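Local atomic coordinates of arabinan endo-1,5-alpha-l-arabinosidase A (Cellvibrio cellulosa, PDB entry 1GYH), a protein that cleaves the alpha-1,5-arabinofuranosyl bonds of linear arabinan, releasing almost exclusively arabinotriose in the breakdown of plant cell walls. Residues L197-Y202 against G270-V275. Numbering follows the deposited sequence.
Sequences LRKGDY and GKDYLV
K199 and D272 join the two segments through a salt bridge, with NZ of K199 2.6 Å from OD2 of D272. The ammonium group approaches the carboxylate from the side of the other oxygen, using the syn lone pair of OD2, yet OD1 of D272 stays 3.9 Å from K199 NZ, so the grip is one-pronged. A water closes the second path: it accepts a hydrogen bond from K199 NZ at 2.6 Å and donates one to D272 OD1 at 2.8 Å. Both carboxylate oxygens have a further partner, OD1 in the hydroxyl of T267 and OD2 in the indole NH of W296, which should help to fix the rotation of the group. This surrounding of donors probably favours the ionised form of D272, which is buried, whereas K199 is partly exposed. The pair bridges neighbouring blades of the five-bladed beta-propeller of this family 43 hydrolase, away from its substrate-binding residues: K199 ends strand 191-199, the first of its four-stranded blade, and D272 lies near the start of strand 271-280, the second strand of the next. The backbones stand well apart, 9.3 Å between the CA atoms of K199 and D272, and the lysine spans much of the gap. Its CG lies anti to the backbone N (chi1 172°) and the chain bends at chi2 (82°), bringing CE to 3.5 Å from D272 OD2. Along its length the lysine also touches W296 and Y204, while D272 packs on L294. Beyond K199 the chain reverses in a type II' turn through G200 and D201, closed by the backbone bond from Y202 N to K199 O, with K199 N to Y202 O pairing the same two residues; R198 NE donates a hydrogen bond forward to G200 O at 3.2 Å, tilted out of the carbonyl plane.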
ATOM      1  N   LEU A 197      -3.940   4.040   9.520  1.00 14.15           N
ATOM      2  CA  LEU A 197      -3.554   5.365  10.049  1.00 13.35           C
ATOM      3  C   LEU A 197      -4.149   5.563  11.443  1.00 13.04           C
ATOM      4  O   LEU A 197      -5.329   5.375  11.656  1.00 13.25           O
ATOM      5  CB  LEU A 197      -4.009   6.498   9.118  1.00 13.71           C
ATOM      6  CG  LEU A 197      -3.678   7.967   9.564  1.00 13.24           C
ATOM      7  CD1 LEU A 197      -2.263   8.289   9.259  1.00 12.99           C
ATOM      8  CD2 LEU A 197      -4.626   8.990   8.876  1.00 13.82           C
ATOM      9  N   ARG A 198      -3.309   5.950  12.394  1.00 13.51           N
ATOM     10  CA  ARG A 198      -3.765   6.353  13.737  1.00 13.02           C
ATOM     11  C   ARG A 198      -4.240   7.774  13.670  1.00 13.47           C
ATOM     12  O   ARG A 198      -3.514   8.635  13.207  1.00 13.80           O
ATOM     13  CB  ARG A 198      -2.609   6.249  14.739  1.00 13.43           C
ATOM     14  CG  ARG A 198      -2.999   6.593  16.197  1.00 14.04           C
ATOM     15  CD  ARG A 198      -4.044   5.686  16.811  1.00 16.19           C
ATOM     16  NE  ARG A 198      -4.312   6.165  18.176  1.00 17.08           N
ATOM     17  CZ  ARG A 198      -3.497   5.976  19.187  1.00 21.01           C
ATOM     18  NH1 ARG A 198      -2.406   5.230  19.028  1.00 23.77           N
ATOM     19  NH2 ARG A 198      -3.771   6.522  20.374  1.00 21.92           N
ATOM     20  N   LYS A 199      -5.468   8.020  14.123  1.00 14.91           N
ATOM     21  CA  LYS A 199      -6.023   9.394  14.266  1.00 14.77           C
ATOM     22  C   LYS A 199      -6.936   9.483  15.500  1.00 14.45           C
ATOM     23  O   LYS A 199      -7.932   8.744  15.619  1.00 13.18           O
ATOM     24  CB  LYS A 199      -6.763   9.779  12.979  1.00 15.07           C
ATOM     25  CG  LYS A 199      -7.550  11.111  13.045  1.00 18.62           C
ATOM     26  CD  LYS A 199      -6.655  12.320  12.816  1.00 18.65           C
ATOM     27  CE  LYS A 199      -7.446  13.631  12.972  1.00 18.18           C
ATOM     28  NZ  LYS A 199      -6.603  14.763  12.427  1.00 17.71           N
ATOM     29  N   GLY A 200      -6.623  10.411  16.411  1.00 14.95           N
ATOM     30  CA  GLY A 200      -7.349  10.499  17.679  1.00 15.30           C
ATOM     31  C   GLY A 200      -7.312   9.199  18.465  1.00 14.96           C
ATOM     32  O   GLY A 200      -6.240   8.632  18.693  1.00 15.47           O
ATOM     33  N   ASP A 201      -8.473   8.721  18.887  1.00 15.49           N
ATOM     34  CA  ASP A 201      -8.552   7.515  19.705  1.00 15.94           C
ATOM     35  C   ASP A 201      -8.682   6.197  18.892  1.00 15.89           C
ATOM     36  O   ASP A 201      -8.778   5.113  19.484  1.00 16.63           O
ATOM     37  CB  ASP A 201      -9.736   7.607  20.677  1.00 17.34           C
ATOM     38  CG  ASP A 201      -9.620   8.783  21.636  1.00 19.06           C
ATOM     39  OD1 ASP A 201      -8.477   9.159  22.030  1.00 20.32           O
ATOM     40  OD2 ASP A 201     -10.635   9.379  22.038  1.00 22.94           O
ATOM     41  N   TYR A 202      -8.633   6.281  17.571  1.00 14.07           N
ATOM     42  CA  TYR A 202      -8.835   5.113  16.733  1.00 13.56           C
ATOM     43  C   TYR A 202      -7.712   4.872  15.729  1.00 13.58           C
ATOM     44  O   TYR A 202      -7.009   5.812  15.306  1.00 11.72           O
ATOM     45  CB  TYR A 202     -10.113   5.270  15.939  1.00 13.12           C
ATOM     46  CG  TYR A 202     -11.383   5.163  16.725  1.00 17.36           C
ATOM     47  CD1 TYR A 202     -11.954   3.933  17.004  1.00 17.50           C
ATOM     48  CD2 TYR A 202     -12.043   6.312  17.170  1.00 19.25           C
ATOM     49  CE1 TYR A 202     -13.142   3.846  17.709  1.00 19.84           C
ATOM     50  CE2 TYR A 202     -13.246   6.224  17.870  1.00 19.80           C
ATOM     51  CZ  TYR A 202     -13.772   4.996  18.138  1.00 19.81           C
ATOM     52  OH  TYR A 202     -14.949   4.893  18.831  1.00 21.71           O
ATOM     53  N   GLY A 270       0.599  18.663  10.997  1.00 14.97           N
ATOM     54  CA  GLY A 270      -0.683  18.941  11.651  1.00 15.59           C
ATOM     55  C   GLY A 270      -1.890  18.863  10.737  1.00 15.97           C
ATOM     56  O   GLY A 270      -2.992  19.242  11.135  1.00 15.58           O
ATOM     57  N   LYS A 271      -1.712  18.327   9.525  1.00 15.38           N
ATOM     58  CA  LYS A 271      -2.843  18.122   8.605  1.00 15.35           C
ATOM     59  C   LYS A 271      -2.756  16.730   7.968  1.00 15.06           C
ATOM     60  O   LYS A 271      -1.679  16.145   7.901  1.00 14.32           O
ATOM     61  CB  LYS A 271      -2.818  19.162   7.508  1.00 16.19           C
ATOM     62  CG  LYS A 271      -3.183  20.549   7.991  1.00 20.19           C
ATOM     63  CD  LYS A 271      -2.807  21.592   6.955  1.00 24.20           C
ATOM     64  CE  LYS A 271      -3.703  21.489   5.697  1.00 26.05           C
ATOM     65  NZ  LYS A 271      -5.151  21.622   6.029  1.00 25.81           N
ATOM     66  N   ASP A 272      -3.876  16.226   7.468  1.00 14.77           N
ATOM     67  CA  ASP A 272      -3.910  14.840   6.997  1.00 15.66           C
ATOM     68  C   ASP A 272      -4.146  14.755   5.489  1.00 15.57           C
ATOM     69  O   ASP A 272      -4.861  15.604   4.911  1.00 15.17           O
ATOM     70  CB  ASP A 272      -4.992  14.079   7.724  1.00 15.28           C
ATOM     71  CG  ASP A 272      -4.908  14.221   9.254  1.00 15.68           C
ATOM     72  OD1 ASP A 272      -3.801  14.140   9.859  1.00 14.57           O
ATOM     73  OD2 ASP A 272      -5.960  14.377   9.923  1.00 17.16           O
ATOM     74  N   TYR A 273      -3.585  13.694   4.879  1.00 15.83           N
ATOM     75  CA  TYR A 273      -3.535  13.548   3.425  1.00 14.67           C
ATOM     76  C   TYR A 273      -3.780  12.086   3.020  1.00 14.67           C
ATOM     77  O   TYR A 273      -3.312  11.152   3.653  1.00 15.25           O
ATOM     78  CB  TYR A 273      -2.197  14.047   2.878  1.00 14.25           C
ATOM     79  CG  TYR A 273      -1.912  15.544   3.179  1.00 15.62           C
ATOM     80  CD1 TYR A 273      -1.303  15.916   4.374  1.00 18.18           C
ATOM     81  CD2 TYR A 273      -2.238  16.556   2.265  1.00 17.14           C
ATOM     82  CE1 TYR A 273      -1.036  17.263   4.673  1.00 15.87           C
ATOM     83  CE2 TYR A 273      -1.976  17.921   2.543  1.00 15.18           C
ATOM     84  CZ  TYR A 273      -1.356  18.250   3.745  1.00 16.45           C
ATOM     85  OH  TYR A 273      -1.033  19.555   4.055  1.00 15.92           O
ATOM     86  N   LEU A 274      -4.564  11.923   1.985  1.00 14.19           N
ATOM     87  CA  LEU A 274      -4.828  10.633   1.337  1.00 13.81           C
ATOM     88  C   LEU A 274      -4.026  10.605  -0.009  1.00 13.81           C
ATOM     89  O   LEU A 274      -4.096  11.557  -0.781  1.00 14.37           O
ATOM     90  CB  LEU A 274      -6.318  10.531   1.038  1.00 13.71           C
ATOM     91  CG  LEU A 274      -6.772   9.168   0.454  1.00 15.19           C
ATOM     92  CD1 LEU A 274      -6.714   8.090   1.447  1.00 19.51           C
ATOM     93  CD2 LEU A 274      -8.175   9.262  -0.098  1.00 17.69           C
ATOM     94  N   VAL A 275      -3.288   9.522  -0.260  1.00 13.09           N
ATOM     95  CA  VAL A 275      -2.362   9.387  -1.429  1.00 12.80           C
ATOM     96  C   VAL A 275      -2.816   8.116  -2.190  1.00 13.33           C
ATOM     97  O   VAL A 275      -2.952   7.061  -1.594  1.00 12.77           O
ATOM     98  CB  VAL A 275      -0.896   9.271  -0.976  1.00 13.16           C
ATOM     99  CG1 VAL A 275       0.111   9.200  -2.161  1.00 12.88           C
ATOM    100  CG2 VAL A 275      -0.501  10.490  -0.150  1.00 13.41           C
TER
HETATM  101  O   HOH W   1      -4.044  14.467  12.595  0.50 18.32           O